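PDB 4CCW: carboxyl esterase NP from Bacillus subtilis, which catalyses the hydrolysis of carboxylic esters to an alcohol and a carboxylate, as a carboxylesterase of the alpha/beta hydrolase superfamily. Local coordinates for residues Ile47-Glu52 / Asp76-Tyr81; Ala54-Leu59 / Leu118-Ser123. All coordinates share one frame; numbering follows the deposited sequence.

In the fold
The chain first leaves strand 42-49 through Ile47-Glu52 and then enters strand 56-60 through Ala54-Leu59. After that strand comes helix 74-80. Its C-terminal part, with Tyr81 after it, returns to Ile47-Glu52, and interaction 1 closes the first loop. The chain continues through strand 82-86 and helix 104-118. Interaction 2 closes the longer loop, where Leu118-Ser123 meets Ala54-Leu59. The two loops cross rather than nest, because their segments alternate along the chain. They also touch: Tyr81 packs on Pro55 and Leu57, and Lys80 on Ala54. Together they tie the ends of two crossover helices to one end of the same mixed sheet.

Interaction 1 of 2, residues Ile47-Glu52 / Asp76-Tyr81; sequences IASGPE and DWSSKY
Ser49 and Gly50 meet the hydroxyl of Ser78 without a hydrogen bond across the segments. Ser78 OG lies 2.8 Å from Gly50 N, but the angle is too poor for a hydrogen bond. The same oxygen is modelled 2.9 Å from Ser49 CB, a doubtfully short approach. The Ser78 hydroxyl points at the strand because OG is anti to the backbone N (chi1 -154°). It has a weak hydrogen bond to Thr83 OG1. Ser49 OG turns to Trp28 NE1 instead, and Ser49 O is bonded to Thr83 OG1.

Van der Waals contacts make up the rest. Pro51 CD lies 3.3 Å from Ser78 O. Gly50 CA sits 3.7 Å from Tyr81 O. At phi 93° a CB on Gly50 would jam against Ser49 O and clash with Ser78 O and Tyr81 O, so the backbone itself calls for glycine.

Asp76 O accepts from both Ser79 N and Ser79 OG.

The contact sets the end of strand 42-49 against the C-terminal part of helix 74-80. Strands 32-39 and 82-86 pair antiparallel with strand 42-49 in the mixed sheet of the alpha/beta hydrolase fold. Helix 74-80 connects parallel strands 56-60 and 82-86, while Trp77 and Tyr81 pack on helix 280-291.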
ATOM      1  N   ILE A  47      10.012  -8.267   0.623  1.00 33.49           N
ATOM      2  CA  ILE A  47       9.738  -9.621   1.097  1.00 34.59           C
ATOM      3  C   ILE A  47       9.200 -10.453  -0.080  1.00 34.32           C
ATOM      4  O   ILE A  47       8.157 -10.126  -0.656  1.00 33.94           O
ATOM      5  CB  ILE A  47       8.711  -9.609   2.243  1.00 34.32           C
ATOM      6  CG1 ILE A  47       9.154  -8.642   3.344  1.00 34.96           C
ATOM      7  CG2 ILE A  47       8.532 -11.009   2.812  1.00 35.54           C
ATOM      8  CD1 ILE A  47       8.028  -8.145   4.215  1.00 34.61           C
ATOM      9  N   ALA A  48       9.921 -11.514  -0.451  1.00 35.00           N
ATOM     10  CA  ALA A  48       9.509 -12.385  -1.556  1.00 34.80           C
ATOM     11  C   ALA A  48       8.956 -13.710  -1.052  1.00 35.76           C
ATOM     12  O   ALA A  48       9.510 -14.311  -0.137  1.00 36.49           O
ATOM     13  CB  ALA A  48      10.666 -12.629  -2.518  1.00 35.48           C
ATOM     14  N   SER A  49       7.862 -14.146  -1.667  1.00 35.62           N
ATOM     15  CA  SER A  49       7.230 -15.430  -1.378  1.00 36.97           C
ATOM     16  C   SER A  49       6.766 -16.058  -2.689  1.00 36.90           C
ATOM     17  O   SER A  49       6.617 -15.365  -3.695  1.00 36.88           O
ATOM     18  CB  SER A  49       6.005 -15.218  -0.482  1.00 37.12           C
ATOM     19  OG  SER A  49       6.284 -14.358   0.598  1.00 38.92           O
ATOM     20  N   GLY A  50       6.505 -17.363  -2.677  1.00 37.65           N
ATOM     21  CA  GLY A  50       5.926 -18.023  -3.846  1.00 37.60           C
ATOM     22  C   GLY A  50       6.964 -18.618  -4.779  1.00 38.55           C
ATOM     23  O   GLY A  50       8.159 -18.337  -4.637  1.00 38.19           O
ATOM     24  N   PRO A  51       6.511 -19.441  -5.751  1.00 39.15           N
ATOM     25  CA  PRO A  51       7.428 -20.177  -6.626  1.00 40.75           C
ATOM     26  C   PRO A  51       8.260 -19.215  -7.458  1.00 41.57           C
ATOM     27  O   PRO A  51       7.727 -18.248  -7.995  1.00 40.71           O
ATOM     28  CB  PRO A  51       6.491 -20.981  -7.532  1.00 40.83           C
ATOM     29  CG  PRO A  51       5.170 -21.001  -6.836  1.00 39.85           C
ATOM     30  CD  PRO A  51       5.104 -19.684  -6.113  1.00 38.69           C
ATOM     31  N   GLU A  52       9.559 -19.482  -7.559  1.00 43.69           N
ATOM     32  CA  GLU A  52      10.475 -18.561  -8.224  1.00 44.72           C
ATOM     33  C   GLU A  52      10.151 -18.381  -9.712  1.00 44.78           C
ATOM     34  O   GLU A  52      10.370 -17.308 -10.262  1.00 44.52           O
ATOM     35  CB  GLU A  52      11.928 -19.011  -8.031  1.00 47.13           C
ATOM     36  CG  GLU A  52      12.471 -18.748  -6.632  1.00 47.27           C
ATOM     37  CD  GLU A  52      13.884 -19.269  -6.441  1.00 49.42           C
ATOM     38  OE1 GLU A  52      14.346 -20.055  -7.283  1.00 51.48           O
ATOM     39  OE2 GLU A  52      14.534 -18.899  -5.443  1.00 50.22           O
ATOM     40  N   ASP A  76      -2.595 -17.324   0.120  1.00 37.21           N
ATOM     41  CA  ASP A  76      -3.402 -17.486  -1.098  1.00 37.18           C
ATOM     42  C   ASP A  76      -2.700 -16.894  -2.328  1.00 36.58           C
ATOM     43  O   ASP A  76      -2.531 -17.582  -3.334  1.00 36.76           O
ATOM     44  CB  ASP A  76      -4.785 -16.837  -0.942  1.00 37.66           C
ATOM     45  CG  ASP A  76      -5.790 -17.719  -0.201  1.00 40.17           C
ATOM     46  OD1 ASP A  76      -5.545 -18.932  -0.008  1.00 42.12           O
ATOM     47  OD2 ASP A  76      -6.852 -17.180   0.182  1.00 40.45           O
ATOM     48  N   TRP A  77      -2.293 -15.625  -2.257  1.00 35.22           N
ATOM     49  CA  TRP A  77      -1.699 -14.980  -3.434  1.00 34.87           C
ATOM     50  C   TRP A  77      -0.390 -15.597  -3.819  1.00 36.13           C
ATOM     51  O   TRP A  77      -0.111 -15.761  -5.008  1.00 36.64           O
ATOM     52  CB  TRP A  77      -1.564 -13.462  -3.261  1.00 34.09           C
ATOM     53  CG  TRP A  77      -2.886 -12.750  -3.146  1.00 33.14           C
ATOM     54  CD1 TRP A  77      -4.135 -13.202  -3.560  1.00 33.43           C
ATOM     55  CD2 TRP A  77      -3.138 -11.419  -2.575  1.00 32.02           C
ATOM     56  NE1 TRP A  77      -5.108 -12.277  -3.288  1.00 31.90           N
ATOM     57  CE2 TRP A  77      -4.582 -11.187  -2.701  1.00 32.52           C
ATOM     58  CE3 TRP A  77      -2.344 -10.440  -1.989  1.00 32.34           C
ATOM     59  CZ2 TRP A  77      -5.183 -10.019  -2.258  1.00 31.45           C
ATOM     60  CZ3 TRP A  77      -2.960  -9.254  -1.553  1.00 30.68           C
ATOM     61  CH2 TRP A  77      -4.346  -9.055  -1.681  1.00 31.34           C
ATOM     62  N   SER A  78       0.394 -15.994  -2.817  1.00 36.49           N
ATOM     63  CA  SER A  78       1.720 -16.589  -3.024  1.00 38.08           C
ATOM     64  C   SER A  78       1.668 -17.983  -3.648  1.00 39.00           C
ATOM     65  O   SER A  78       2.652 -18.442  -4.234  1.00 38.44           O
ATOM     66  CB  SER A  78       2.477 -16.664  -1.700  1.00 38.78           C
ATOM     67  OG  SER A  78       3.864 -16.643  -1.919  1.00 41.73           O
ATOM     68  N   SER A  79       0.529 -18.666  -3.519  1.00 39.50           N
ATOM     69  CA  SER A  79       0.401 -20.006  -4.096  1.00 40.94           C
ATOM     70  C   SER A  79       0.514 -19.988  -5.619  1.00 41.26           C
ATOM     71  O   SER A  79       0.985 -20.954  -6.216  1.00 42.60           O
ATOM     72  CB  SER A  79      -0.901 -20.690  -3.651  1.00 41.80           C
ATOM     73  OG  SER A  79      -2.043 -20.067  -4.209  1.00 41.83           O
ATOM     74  N   LYS A  80       0.106 -18.884  -6.240  1.00 40.22           N
ATOM     75  CA  LYS A  80       0.055 -18.799  -7.699  1.00 40.80           C
ATOM     76  C   LYS A  80       1.076 -17.833  -8.309  1.00 39.19           C
ATOM     77  O   LYS A  80       1.441 -17.968  -9.478  1.00 39.73           O
ATOM     78  CB  LYS A  80      -1.360 -18.426  -8.161  1.00 42.35           C
ATOM     79  CG  LYS A  80      -2.427 -19.460  -7.817  1.00 45.52           C
ATOM     80  CD  LYS A  80      -3.822 -19.003  -8.238  1.00 46.85           C
ATOM     81  CE  LYS A  80      -3.936 -18.865  -9.750  1.00 48.32           C
ATOM     82  NZ  LYS A  80      -4.883 -17.772 -10.102  1.00 48.98           N
ATOM     83  N   TYR A  81       1.551 -16.883  -7.510  1.00 36.86           N
ATOM     84  CA  TYR A  81       2.408 -15.813  -8.018  1.00 35.34           C
ATOM     85  C   TYR A  81       3.710 -15.711  -7.264  1.00 34.61           C
ATOM     86  O   TYR A  81       3.766 -15.975  -6.059  1.00 33.73           O
ATOM     87  CB  TYR A  81       1.686 -14.449  -7.942  1.00 34.19           C
ATOM     88  CG  TYR A  81       0.449 -14.402  -8.797  1.00 35.62           C
ATOM     89  CD1 TYR A  81       0.524 -14.092 -10.154  1.00 36.06           C
ATOM     90  CD2 TYR A  81      -0.799 -14.697  -8.253  1.00 36.00           C
ATOM     91  CE1 TYR A  81      -0.611 -14.077 -10.946  1.00 37.34           C
ATOM     92  CE2 TYR A  81      -1.938 -14.681  -9.039  1.00 36.66           C
ATOM     93  CZ  TYR A  81      -1.836 -14.374 -10.381  1.00 37.37           C
ATOM     94  OH  TYR A  81      -2.972 -14.364 -11.159  1.00 38.74           O
TER

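Interaction 2 of 2, residues Ala54-Leu59 / Leu118-Ser123; sequences APPLVL and LGIEKS
Ser123 OG is crowded by Pro56 and Val58. It lies 3.2 Å from Pro56 O, a close approach without a hydrogen bond. Val58 CG2 is 3.6 Å from the same oxygen, and Pro56 CB is 3.8 Å away. OG is anti to the backbone N (chi1 -176°), which places it against the strand. It is hydrogen-bonded to a residue just beyond the segments.

The strand belongs to the parallel core of the alpha/beta hydrolase fold. Strand 56-60 lies between strands 82-86 and 123-128, and helix 104-118 makes the beta-alpha-beta crossover that joins those two. Backbone bonds from Val58 to His124 and Ile126 pair it with strand 123-128. The helix ends in a Schellman motif at Gly119, whose phi is positive (76°).

Ile120 follows that turn and gives the apolar half of the contact. Its CG1 reaches Pro56 CB at 4.0 Å, and its CD1 reaches Val58 CG2 at 3.8 Å. The Val58 and Ile120 side chains cross obliquely. Phe115 of the helix touches Val58, Ile120 and Ser123. Pro56 CG also rests 3.9 Å from Lys122 O. Arg145 hydrogen-bonds the carbonyl oxygens of Ile120 and Glu121.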
ATOM      1  N   ALA A  54       7.048 -18.588 -11.030  1.00 44.13           N
ATOM      2  CA  ALA A  54       5.663 -18.136 -11.196  1.00 42.30           C
ATOM      3  C   ALA A  54       5.611 -16.680 -11.682  1.00 41.50           C
ATOM      4  O   ALA A  54       6.575 -15.936 -11.485  1.00 41.13           O
ATOM      5  CB  ALA A  54       4.898 -18.292  -9.887  1.00 41.91           C
ATOM      6  N   PRO A  55       4.495 -16.269 -12.325  1.00 40.33           N
ATOM      7  CA  PRO A  55       4.326 -14.867 -12.714  1.00 39.02           C
ATOM      8  C   PRO A  55       4.519 -13.915 -11.530  1.00 36.69           C
ATOM      9  O   PRO A  55       4.104 -14.228 -10.416  1.00 35.47           O
ATOM     10  CB  PRO A  55       2.869 -14.802 -13.203  1.00 39.45           C
ATOM     11  CG  PRO A  55       2.245 -16.110 -12.827  1.00 40.65           C
ATOM     12  CD  PRO A  55       3.369 -17.091 -12.805  1.00 41.00           C
ATOM     13  N   PRO A  56       5.174 -12.767 -11.771  1.00 35.70           N
ATOM     14  CA  PRO A  56       5.406 -11.802 -10.709  1.00 34.48           C
ATOM     15  C   PRO A  56       4.140 -11.060 -10.258  1.00 32.68           C
ATOM     16  O   PRO A  56       3.245 -10.762 -11.069  1.00 32.93           O
ATOM     17  CB  PRO A  56       6.435 -10.823 -11.312  1.00 34.54           C
ATOM     18  CG  PRO A  56       6.758 -11.341 -12.687  1.00 35.73           C
ATOM     19  CD  PRO A  56       5.686 -12.303 -13.073  1.00 36.76           C
ATOM     20  N   LEU A  57       4.086 -10.779  -8.961  1.00 31.76           N
ATOM     21  CA  LEU A  57       3.049  -9.936  -8.364  1.00 29.88           C
ATOM     22  C   LEU A  57       3.690  -8.979  -7.376  1.00 29.81           C
ATOM     23  O   LEU A  57       4.467  -9.398  -6.510  1.00 30.64           O
ATOM     24  CB  LEU A  57       1.982 -10.792  -7.660  1.00 29.85           C
ATOM     25  CG  LEU A  57       1.010 -10.097  -6.690  1.00 28.83           C
ATOM     26  CD1 LEU A  57       0.045  -9.153  -7.417  1.00 28.34           C
ATOM     27  CD2 LEU A  57       0.229 -11.132  -5.897  1.00 29.02           C
ATOM     28  N   VAL A  58       3.370  -7.691  -7.500  1.00 28.75           N
ATOM     29  CA  VAL A  58       3.960  -6.693  -6.616  1.00 28.64           C
ATOM     30  C   VAL A  58       2.875  -6.123  -5.682  1.00 27.75           C
ATOM     31  O   VAL A  58       1.791  -5.744  -6.131  1.00 27.70           O
ATOM     32  CB  VAL A  58       4.678  -5.567  -7.399  1.00 28.63           C
ATOM     33  CG1 VAL A  58       5.137  -4.455  -6.459  1.00 28.53           C
ATOM     34  CG2 VAL A  58       5.880  -6.108  -8.166  1.00 30.08           C
ATOM     35  N   LEU A  59       3.188  -6.088  -4.390  1.00 28.39           N
ATOM     36  CA  LEU A  59       2.298  -5.560  -3.365  1.00 27.75           C
ATOM     37  C   LEU A  59       2.853  -4.258  -2.791  1.00 27.37           C
ATOM     38  O   LEU A  59       4.041  -4.153  -2.468  1.00 27.51           O
ATOM     39  CB  LEU A  59       2.116  -6.576  -2.230  1.00 28.37           C
ATOM     40  CG  LEU A  59       1.789  -8.032  -2.594  1.00 29.39           C
ATOM     41  CD1 LEU A  59       1.741  -8.906  -1.353  1.00 30.15           C
ATOM     42  CD2 LEU A  59       0.491  -8.127  -3.374  1.00 28.84           C
ATOM     43  N   LEU A 118      14.382  -6.370  -9.990  1.00 40.18           N
ATOM     44  CA  LEU A 118      13.780  -7.680  -9.759  1.00 39.68           C
ATOM     45  C   LEU A 118      13.655  -8.467 -11.059  1.00 39.96           C
ATOM     46  O   LEU A 118      13.254  -9.637 -11.052  1.00 40.85           O
ATOM     47  CB  LEU A 118      12.404  -7.528  -9.099  1.00 38.15           C
ATOM     48  CG  LEU A 118      12.399  -7.175  -7.608  1.00 38.14           C
ATOM     49  CD1 LEU A 118      11.030  -6.691  -7.144  1.00 36.63           C
ATOM     50  CD2 LEU A 118      12.875  -8.362  -6.775  1.00 39.09           C
ATOM     51  N   GLY A 119      13.985  -7.822 -12.176  1.00 39.87           N
ATOM     52  CA  GLY A 119      13.956  -8.480 -13.485  1.00 40.44           C
ATOM     53  C   GLY A 119      12.549  -8.652 -14.017  1.00 39.39           C
ATOM     54  O   GLY A 119      12.289  -9.531 -14.843  1.00 39.61           O
ATOM     55  N   ILE A 120      11.643  -7.798 -13.546  1.00 37.80           N
ATOM     56  CA  ILE A 120      10.258  -7.829 -13.981  1.00 37.12           C
ATOM     57  C   ILE A 120      10.122  -7.154 -15.348  1.00 38.18           C
ATOM     58  O   ILE A 120      10.699  -6.083 -15.593  1.00 38.05           O
ATOM     59  CB  ILE A 120       9.318  -7.203 -12.920  1.00 35.73           C
ATOM     60  CG1 ILE A 120       9.269  -8.090 -11.665  1.00 35.20           C
ATOM     61  CG2 ILE A 120       7.919  -7.007 -13.493  1.00 35.06           C
ATOM     62  CD1 ILE A 120       8.678  -7.430 -10.428  1.00 34.18           C
ATOM     63  N   GLU A 121       9.404  -7.817 -16.255  1.00 38.37           N
ATOM     64  CA  GLU A 121       8.980  -7.175 -17.494  1.00 38.95           C
ATOM     65  C   GLU A 121       7.631  -6.528 -17.249  1.00 38.03           C
ATOM     66  O   GLU A 121       7.564  -5.324 -17.028  1.00 37.24           O
ATOM     67  CB  GLU A 121       8.929  -8.172 -18.647  1.00 39.97           C
ATOM     68  CG  GLU A 121      10.303  -8.445 -19.236  1.00 41.77           C
ATOM     69  CD  GLU A 121      10.294  -9.617 -20.186  1.00 43.30           C
ATOM     70  OE1 GLU A 121       9.954 -10.735 -19.744  1.00 43.73           O
ATOM     71  OE2 GLU A 121      10.635  -9.420 -21.371  1.00 44.71           O
ATOM     72  N   LYS A 122       6.568  -7.335 -17.263  1.00 38.03           N
ATOM     73  CA  LYS A 122       5.256  -6.876 -16.782  1.00 37.02           C
ATOM     74  C   LYS A 122       4.879  -7.608 -15.493  1.00 35.75           C
ATOM     75  O   LYS A 122       5.283  -8.752 -15.278  1.00 36.48           O
ATOM     76  CB  LYS A 122       4.170  -7.080 -17.839  1.00 38.98           C
ATOM     77  CG  LYS A 122       4.474  -6.487 -19.204  1.00 41.25           C
ATOM     78  CD  LYS A 122       3.232  -6.504 -20.083  1.00 42.08           C
ATOM     79  CE  LYS A 122       3.536  -5.950 -21.464  1.00 44.03           C
ATOM     80  NZ  LYS A 122       2.362  -6.046 -22.376  1.00 46.09           N
ATOM     81  N   SER A 123       4.120  -6.944 -14.631  1.00 33.87           N
ATOM     82  CA  SER A 123       3.707  -7.544 -13.358  1.00 32.80           C
ATOM     83  C   SER A 123       2.273  -7.220 -13.003  1.00 31.61           C
ATOM     84  O   SER A 123       1.740  -6.188 -13.411  1.00 31.39           O
ATOM     85  CB  SER A 123       4.612  -7.067 -12.220  1.00 32.72           C
ATOM     86  OG  SER A 123       4.266  -7.710 -11.003  1.00 32.14           O
TER